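Local coordinates for twin-arginine translocation pathway signal (Rhodoferax ferrireducens, PDB 5IM2), which probably serves as the solute-binding protein of a TRAP transporter and holds a copurified benzoate in its pocket, at residues 81-86 with 281-286; 150-155 with 351-356. All coordinates share one frame; numbering follows the deposited sequence.

In the fold
Interaction 1 joins strand 83-88 to helix 277-285. Interaction 2 joins the end of helix 138-152 to helix 350-367. Their centres lie 30 Å apart, and the nearest atoms are about 10 Å apart, so the two do not touch. Along the chain they interleave: 81-86 comes first, then 150-155, then 281-286, then 351-356. Each therefore brings together pieces nearly 200 residues apart in sequence. Interaction 1 sits at an outermost strand of the five-stranded mixed sheet. Interaction 2 is between helices and uses no strand. Neither includes a residue of the benzoate pocket, consistent with a part in the fold rather than in binding.

Interaction 1: 81-86 with 281-286; sequences GRIQFE and KIIDNN
I83 meets I282 and I283 through a single methyl, CD1. This carbon lies 4.3 Å from CB of I282 and 4.3 Å from CG1 of I283. The contact is wholly apolar, and no hydrogen bond crosses it. The chain of I83 is extended at its end: CD1 lies anti to CA (chi2 174°), and this carries the methyl out toward the helix. The CB of I282 is directed at the strand, while I283 starts out to one side and its end comes nearer. The contact is small, 115 Å² in all, yet I83 and I283 are both buried.

A side-chain amide in each segment bonds back to its own backbone. Q84 turns back to the loop that leads into the strand, and its NE2 donates to O of G81 at 2.7 Å, nearly straight at 167°. On the other segment, N286 ND2 donates to O of I282 at 3.0 Å, so N286, just past the helix, holds the carbonyl of a residue whose side chain meets I83. ND2 of N286 also bonds E78, at the end of helix 62-78. R82, in the loop just before the strand, adds a salt bridge to D278 of helix 277-285. That helix thus packs through isoleucines on the edge strand of the five-stranded mixed sheet, away from the benzoate pocket. Strand 83-88 pairs in parallel with strand 49-55, and F85 packs on M72 of helix 62-78.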
ATOM      1  N   GLY A  81     -20.907  14.423  16.037  1.00 27.81           N
ATOM      2  CA  GLY A  81     -20.208  13.946  17.207  1.00 34.46           C
ATOM      3  C   GLY A  81     -20.744  12.660  17.788  1.00 38.17           C
ATOM      4  O   GLY A  81     -20.249  12.216  18.835  1.00 43.41           O
ATOM      5  N   ARG A  82     -21.744  12.043  17.156  1.00 36.27           N
ATOM      6  CA  ARG A  82     -22.290  10.820  17.730  1.00 29.46           C
ATOM      7  C   ARG A  82     -21.356   9.644  17.530  1.00 35.07           C
ATOM      8  O   ARG A  82     -21.430   8.673  18.291  1.00 36.73           O
ATOM      9  CB  ARG A  82     -23.652  10.504  17.139  1.00 30.79           C
ATOM     10  CG  ARG A  82     -24.648  11.602  17.385  1.00 30.79           C
ATOM     11  CD  ARG A  82     -26.038  11.085  17.605  1.00 48.56           C
ATOM     12  NE  ARG A  82     -26.552  10.263  16.518  1.00 53.73           N
ATOM     13  CZ  ARG A  82     -26.846  10.712  15.302  1.00 69.67           C
ATOM     14  NH1 ARG A  82     -26.648  11.980  14.977  1.00 82.93           N
ATOM     15  NH2 ARG A  82     -27.330   9.878  14.399  1.00 80.18           N
ATOM     16  N   ILE A  83     -20.492   9.702  16.521  1.00 25.43           N
ATOM     17  CA  ILE A  83     -19.454   8.695  16.328  1.00 25.89           C
ATOM     18  C   ILE A  83     -18.128   9.292  16.781  1.00 32.33           C
ATOM     19  O   ILE A  83     -17.654  10.285  16.215  1.00 29.86           O
ATOM     20  CB  ILE A  83     -19.362   8.221  14.874  1.00 27.86           C
ATOM     21  CG1 ILE A  83     -20.713   7.724  14.347  1.00 36.05           C
ATOM     22  CG2 ILE A  83     -18.302   7.110  14.777  1.00 26.26           C
ATOM     23  CD1 ILE A  83     -20.686   7.368  12.848  1.00 35.30           C
ATOM     24  N   GLN A  84     -17.526   8.682  17.795  1.00 25.16           N
ATOM     25  CA  GLN A  84     -16.242   9.109  18.318  1.00 24.38           C
ATOM     26  C   GLN A  84     -15.247   7.964  18.169  1.00 25.42           C
ATOM     27  O   GLN A  84     -15.632   6.799  18.101  1.00 31.48           O
ATOM     28  CB  GLN A  84     -16.332   9.517  19.787  1.00 36.26           C
ATOM     29  CG  GLN A  84     -17.218  10.746  20.036  1.00 51.81           C
ATOM     30  CD  GLN A  84     -16.715  11.976  19.306  1.00 78.36           C
ATOM     31  OE1 GLN A  84     -15.508  12.179  19.162  1.00 84.19           O
ATOM     32  NE2 GLN A  84     -17.641  12.801  18.831  1.00 92.68           N
ATOM     33  N   PHE A  85     -13.968   8.301  18.121  1.00 25.70           N
ATOM     34  CA  PHE A  85     -12.928   7.296  17.951  1.00 26.33           C
ATOM     35  C   PHE A  85     -11.924   7.346  19.088  1.00 33.69           C
ATOM     36  O   PHE A  85     -11.528   8.429  19.536  1.00 28.40           O
ATOM     37  CB  PHE A  85     -12.199   7.502  16.667  1.00 25.22           C
ATOM     38  CG  PHE A  85     -13.058   7.311  15.449  1.00 24.04           C
ATOM     39  CD1 PHE A  85     -13.783   8.376  14.918  1.00 27.98           C
ATOM     40  CD2 PHE A  85     -13.131   6.074  14.832  1.00 21.28           C
ATOM     41  CE1 PHE A  85     -14.556   8.215  13.808  1.00 25.64           C
ATOM     42  CE2 PHE A  85     -13.922   5.896  13.708  1.00 22.91           C
ATOM     43  CZ  PHE A  85     -14.633   6.970  13.194  1.00 25.31           C
ATOM     44  N   GLU A  86     -11.515   6.161  19.544  1.00 29.77           N
ATOM     45  CA  GLU A  86     -10.287   5.992  20.316  1.00 25.98           C
ATOM     46  C   GLU A  86      -9.285   5.420  19.333  1.00 30.83           C
ATOM     47  O   GLU A  86      -9.411   4.263  18.913  1.00 29.03           O
ATOM     48  CB  GLU A  86     -10.469   5.079  21.525  1.00 30.68           C
ATOM     49  CG  GLU A  86     -11.311   5.703  22.600  1.00 38.82           C
ATOM     50  CD  GLU A  86     -11.528   4.774  23.755  1.00 47.72           C
ATOM     51  OE1 GLU A  86     -11.721   3.562  23.503  1.00 46.07           O
ATOM     52  OE2 GLU A  86     -11.497   5.256  24.907  1.00 61.47           O
ATOM     53  N   LYS A 281     -25.213   4.682   8.059  1.00 27.92           N
ATOM     54  CA  LYS A 281     -25.253   5.416   6.796  1.00 26.98           C
ATOM     55  C   LYS A 281     -24.083   6.386   6.684  1.00 26.50           C
ATOM     56  O   LYS A 281     -23.510   6.555   5.602  1.00 24.62           O
ATOM     57  CB  LYS A 281     -26.575   6.168   6.663  1.00 29.43           C
ATOM     58  CG  LYS A 281     -26.695   6.969   5.376  1.00 47.17           C
ATOM     59  CD  LYS A 281     -28.063   7.604   5.221  1.00 68.01           C
ATOM     60  CE  LYS A 281     -28.373   7.906   3.760  1.00 80.59           C
ATOM     61  NZ  LYS A 281     -29.843   7.977   3.525  1.00 93.13           N
ATOM     62  N   ILE A 282     -23.701   7.018   7.797  1.00 24.11           N
ATOM     63  CA  ILE A 282     -22.547   7.916   7.795  1.00 26.26           C
ATOM     64  C   ILE A 282     -21.286   7.139   7.461  1.00 22.76           C
ATOM     65  O   ILE A 282     -20.455   7.572   6.652  1.00 20.15           O
ATOM     66  CB  ILE A 282     -22.407   8.638   9.151  1.00 26.12           C
ATOM     67  CG1 ILE A 282     -23.660   9.459   9.478  1.00 41.67           C
ATOM     68  CG2 ILE A 282     -21.156   9.532   9.163  1.00 28.83           C
ATOM     69  CD1 ILE A 282     -23.874  10.617   8.566  1.00 51.89           C
ATOM     70  N   ILE A 283     -21.107   5.984   8.095  1.00 23.59           N
ATOM     71  CA  ILE A 283     -19.977   5.127   7.749  1.00 21.46           C
ATOM     72  C   ILE A 283     -20.012   4.780   6.258  1.00 21.63           C
ATOM     73  O   ILE A 283     -18.992   4.879   5.559  1.00 21.74           O
ATOM     74  CB  ILE A 283     -19.969   3.864   8.634  1.00 19.24           C
ATOM     75  CG1 ILE A 283     -19.633   4.210  10.085  1.00 25.14           C
ATOM     76  CG2 ILE A 283     -18.950   2.842   8.151  1.00 24.79           C
ATOM     77  CD1 ILE A 283     -18.241   4.763  10.320  1.00 31.74           C
ATOM     78  N   ASP A 284     -21.190   4.378   5.746  1.00 21.87           N
ATOM     79  CA  ASP A 284     -21.305   4.004   4.329  1.00 20.01           C
ATOM     80  C   ASP A 284     -20.968   5.176   3.407  1.00 20.82           C
ATOM     81  O   ASP A 284     -20.330   4.993   2.359  1.00 21.73           O
ATOM     82  CB  ASP A 284     -22.711   3.500   4.017  1.00 26.14           C
ATOM     83  CG  ASP A 284     -22.999   2.145   4.588  1.00 28.10           C
ATOM     84  OD1 ASP A 284     -22.050   1.437   4.995  1.00 30.96           O
ATOM     85  OD2 ASP A 284     -24.193   1.778   4.598  1.00 28.25           O
ATOM     86  N   ASN A 285     -21.390   6.384   3.779  1.00 22.85           N
ATOM     87  CA  ASN A 285     -21.095   7.579   2.993  1.00 20.31           C
ATOM     88  C   ASN A 285     -19.594   7.838   2.897  1.00 23.65           C
ATOM     89  O   ASN A 285     -19.132   8.528   1.976  1.00 22.80           O
ATOM     90  CB  ASN A 285     -21.760   8.807   3.631  1.00 22.64           C
ATOM     91  CG  ASN A 285     -23.276   8.826   3.509  1.00 27.10           C
ATOM     92  OD1 ASN A 285     -23.888   8.093   2.728  1.00 27.68           O
ATOM     93  ND2 ASN A 285     -23.890   9.718   4.272  1.00 30.68           N
ATOM     94  N   ASN A 286     -18.833   7.311   3.844  1.00 22.69           N
ATOM     95  CA  ASN A 286     -17.393   7.472   3.911  1.00 19.64           C
ATOM     96  C   ASN A 286     -16.690   6.152   3.640  1.00 19.21           C
ATOM     97  O   ASN A 286     -15.601   5.900   4.150  1.00 20.55           O
ATOM     98  CB  ASN A 286     -17.018   8.053   5.266  1.00 20.64           C
ATOM     99  CG  ASN A 286     -17.419   9.499   5.370  1.00 21.04           C
ATOM    100  OD1 ASN A 286     -16.738  10.375   4.831  1.00 23.77           O
ATOM    101  ND2 ASN A 286     -18.571   9.760   5.999  1.00 21.06           N
TER

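Interaction 2: 150-155 with 351-356; sequences QTMALD and RQLLTT
The end of helix 138-152 packs on helix 350-367 through M152, which meets Q352, L353 and T356. A153 is the first residue to leave helical geometry, so M152 sits just before the chain turns away. M152 makes all the close contacts from its segment. Its CB touches CD2 of L353 at 3.9 Å. Its CG lies 3.8 Å from CG2 of T356. The chain then bends at both chi2 (-56°) and chi3 (-72°), which brings CE in against helix 350-367. There CE is 3.6 Å from OG1 of T356 and 3.9 Å from CG of Q352. The side chains of M152 and T356 meet tip to tip, while M152 and Q352 cross at about a right angle.

Q352 is also tied along its own helix. Its NE2 donates to OG1 of T356 at 2.9 Å, and the hydroxyl lies in the plane of the amide. With alanine at T356, NE2 of Q352 would probably lose this acceptor, its amide would be freer to turn, and a gap would open beside CG and CE of M152. L353 extends the apolar patch inward, where it packs on W339 of helix 334-345 and on R125. No hydrogen bond joins the two segments. The contact thus rests on van der Waals packing of a flexible thioether, against a helix face where the T356 hydroxyl accepts a bond from Q352, one turn earlier.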
ATOM      1  N   GLN A 150     -14.903  -5.721  -5.291  1.00 19.98           N
ATOM      2  CA  GLN A 150     -16.345  -5.768  -5.119  1.00 25.62           C
ATOM      3  C   GLN A 150     -16.988  -6.699  -6.123  1.00 27.68           C
ATOM      4  O   GLN A 150     -17.972  -7.371  -5.807  1.00 23.32           O
ATOM      5  CB  GLN A 150     -16.931  -4.367  -5.277  1.00 33.70           C
ATOM      6  CG  GLN A 150     -16.922  -3.563  -4.023  1.00 62.45           C
ATOM      7  CD  GLN A 150     -17.966  -4.031  -3.042  1.00 86.07           C
ATOM      8  OE1 GLN A 150     -17.664  -4.761  -2.095  1.00101.55           O
ATOM      9  NE2 GLN A 150     -19.208  -3.612  -3.261  1.00 87.95           N
ATOM     10  N   THR A 151     -16.473  -6.727  -7.345  1.00 19.26           N
ATOM     11  CA  THR A 151     -17.146  -7.441  -8.424  1.00 23.73           C
ATOM     12  C   THR A 151     -16.533  -8.804  -8.684  1.00 23.28           C
ATOM     13  O   THR A 151     -17.256  -9.738  -9.026  1.00 26.79           O
ATOM     14  CB  THR A 151     -17.132  -6.610  -9.713  1.00 24.81           C
ATOM     15  OG1 THR A 151     -15.785  -6.380 -10.142  1.00 32.49           O
ATOM     16  CG2 THR A 151     -17.801  -5.276  -9.480  1.00 24.25           C
ATOM     17  N   MET A 152     -15.233  -8.950  -8.447  1.00 24.23           N
ATOM     18  CA  MET A 152     -14.482 -10.140  -8.822  1.00 21.51           C
ATOM     19  C   MET A 152     -14.104 -11.046  -7.663  1.00 27.32           C
ATOM     20  O   MET A 152     -13.890 -12.236  -7.877  1.00 28.23           O
ATOM     21  CB  MET A 152     -13.161  -9.744  -9.501  1.00 20.26           C
ATOM     22  CG  MET A 152     -13.277  -8.750 -10.683  1.00 20.43           C
ATOM     23  SD  MET A 152     -14.391  -9.387 -11.961  1.00 25.90           S
ATOM     24  CE  MET A 152     -13.337 -10.683 -12.620  1.00 20.85           C
ATOM     25  N   ALA A 153     -13.969 -10.507  -6.459  1.00 22.21           N
ATOM     26  CA  ALA A 153     -13.330 -11.212  -5.357  1.00 26.16           C
ATOM     27  C   ALA A 153     -13.965 -10.766  -4.044  1.00 21.13           C
ATOM     28  O   ALA A 153     -13.280 -10.465  -3.062  1.00 21.48           O
ATOM     29  CB  ALA A 153     -11.821 -10.970  -5.346  1.00 27.85           C
ATOM     30  N   LEU A 154     -15.301 -10.772  -4.004  1.00 26.45           N
ATOM     31  CA  LEU A 154     -16.005 -10.298  -2.822  1.00 25.98           C
ATOM     32  C   LEU A 154     -15.770 -11.207  -1.626  1.00 28.94           C
ATOM     33  O   LEU A 154     -15.830 -10.745  -0.483  1.00 35.26           O
ATOM     34  CB  LEU A 154     -17.490 -10.167  -3.139  1.00 33.91           C
ATOM     35  CG  LEU A 154     -18.385  -9.548  -2.070  1.00 31.23           C
ATOM     36  CD1 LEU A 154     -18.013  -8.093  -1.774  1.00 35.88           C
ATOM     37  CD2 LEU A 154     -19.818  -9.675  -2.535  1.00 38.23           C
ATOM     38  N   ASP A 155     -15.467 -12.484  -1.855  1.00 23.94           N
ATOM     39  CA  ASP A 155     -15.280 -13.395  -0.729  1.00 25.00           C
ATOM     40  C   ASP A 155     -13.905 -13.272  -0.081  1.00 25.54           C
ATOM     41  O   ASP A 155     -13.705 -13.830   0.997  1.00 26.94           O
ATOM     42  CB  ASP A 155     -15.477 -14.832  -1.178  1.00 34.41           C
ATOM     43  CG  ASP A 155     -14.532 -15.205  -2.276  1.00 43.28           C
ATOM     44  OD1 ASP A 155     -14.786 -14.794  -3.433  1.00 53.86           O
ATOM     45  OD2 ASP A 155     -13.524 -15.877  -1.980  1.00 47.47           O
ATOM     46  N   ARG A 351      -6.290 -15.525 -15.504  1.00 22.90           N
ATOM     47  CA  ARG A 351      -6.303 -14.714 -16.718  1.00 23.22           C
ATOM     48  C   ARG A 351      -7.417 -13.678 -16.690  1.00 19.22           C
ATOM     49  O   ARG A 351      -7.195 -12.515 -17.044  1.00 22.22           O
ATOM     50  CB  ARG A 351      -6.464 -15.636 -17.936  1.00 26.29           C
ATOM     51  CG  ARG A 351      -6.580 -14.911 -19.268  1.00 53.17           C
ATOM     52  CD  ARG A 351      -5.419 -13.959 -19.462  1.00 76.72           C
ATOM     53  NE  ARG A 351      -4.143 -14.586 -19.115  1.00 87.56           N
ATOM     54  CZ  ARG A 351      -3.016 -13.921 -18.875  1.00 90.44           C
ATOM     55  NH1 ARG A 351      -2.997 -12.597 -18.935  1.00 95.01           N
ATOM     56  NH2 ARG A 351      -1.906 -14.581 -18.568  1.00 87.39           N
ATOM     57  N   GLN A 352      -8.625 -14.071 -16.247  1.00 22.74           N
ATOM     58  CA  GLN A 352      -9.706 -13.093 -16.153  1.00 18.29           C
ATOM     59  C   GLN A 352      -9.367 -12.004 -15.149  1.00 17.93           C
ATOM     60  O   GLN A 352      -9.647 -10.828 -15.391  1.00 24.85           O
ATOM     61  CB  GLN A 352     -11.024 -13.765 -15.771  1.00 20.73           C
ATOM     62  CG  GLN A 352     -12.234 -12.808 -15.700  1.00 26.56           C
ATOM     63  CD  GLN A 352     -12.581 -12.214 -17.040  1.00 21.22           C
ATOM     64  OE1 GLN A 352     -12.879 -12.941 -18.007  1.00 23.69           O
ATOM     65  NE2 GLN A 352     -12.534 -10.875 -17.123  1.00 25.30           N
ATOM     66  N   LEU A 353      -8.773 -12.371 -14.002  1.00 18.53           N
ATOM     67  CA  LEU A 353      -8.509 -11.361 -12.980  1.00 19.62           C
ATOM     68  C   LEU A 353      -7.519 -10.315 -13.474  1.00 18.74           C
ATOM     69  O   LEU A 353      -7.671  -9.115 -13.206  1.00 17.21           O
ATOM     70  CB  LEU A 353      -7.994 -12.024 -11.706  1.00 18.92           C
ATOM     71  CG  LEU A 353      -9.027 -12.913 -10.987  1.00 16.72           C
ATOM     72  CD1 LEU A 353      -8.320 -13.669  -9.912  1.00 21.49           C
ATOM     73  CD2 LEU A 353     -10.235 -12.096 -10.397  1.00 23.08           C
ATOM     74  N   LEU A 354      -6.485 -10.751 -14.187  1.00 16.42           N
ATOM     75  CA  LEU A 354      -5.484  -9.803 -14.663  1.00 18.05           C
ATOM     76  C   LEU A 354      -6.042  -8.922 -15.774  1.00 17.48           C
ATOM     77  O   LEU A 354      -5.774  -7.709 -15.813  1.00 17.75           O
ATOM     78  CB  LEU A 354      -4.249 -10.557 -15.132  1.00 19.42           C
ATOM     79  CG  LEU A 354      -3.130  -9.708 -15.747  1.00 19.55           C
ATOM     80  CD1 LEU A 354      -2.552  -8.745 -14.739  1.00 20.79           C
ATOM     81  CD2 LEU A 354      -2.033 -10.595 -16.291  1.00 23.98           C
ATOM     82  N   THR A 355      -6.831  -9.520 -16.666  1.00 14.99           N
ATOM     83  CA  THR A 355      -7.514  -8.789 -17.731  1.00 17.45           C
ATOM     84  C   THR A 355      -8.445  -7.730 -17.148  1.00 17.17           C
ATOM     85  O   THR A 355      -8.434  -6.561 -17.578  1.00 18.20           O
ATOM     86  CB  THR A 355      -8.269  -9.793 -18.622  1.00 21.17           C
ATOM     87  OG1 THR A 355      -7.327 -10.683 -19.222  1.00 25.70           O
ATOM     88  CG2 THR A 355      -9.028  -9.114 -19.739  1.00 23.96           C
ATOM     89  N   THR A 356      -9.233  -8.110 -16.144  1.00 17.41           N
ATOM     90  CA  THR A 356     -10.128  -7.147 -15.533  1.00 17.65           C
ATOM     91  C   THR A 356      -9.328  -6.036 -14.868  1.00 15.20           C
ATOM     92  O   THR A 356      -9.684  -4.854 -14.996  1.00 15.33           O
ATOM     93  CB  THR A 356     -11.055  -7.874 -14.545  1.00 14.96           C
ATOM     94  OG1 THR A 356     -11.995  -8.703 -15.274  1.00 17.53           O
ATOM     95  CG2 THR A 356     -11.797  -6.935 -13.653  1.00 17.97           C
TER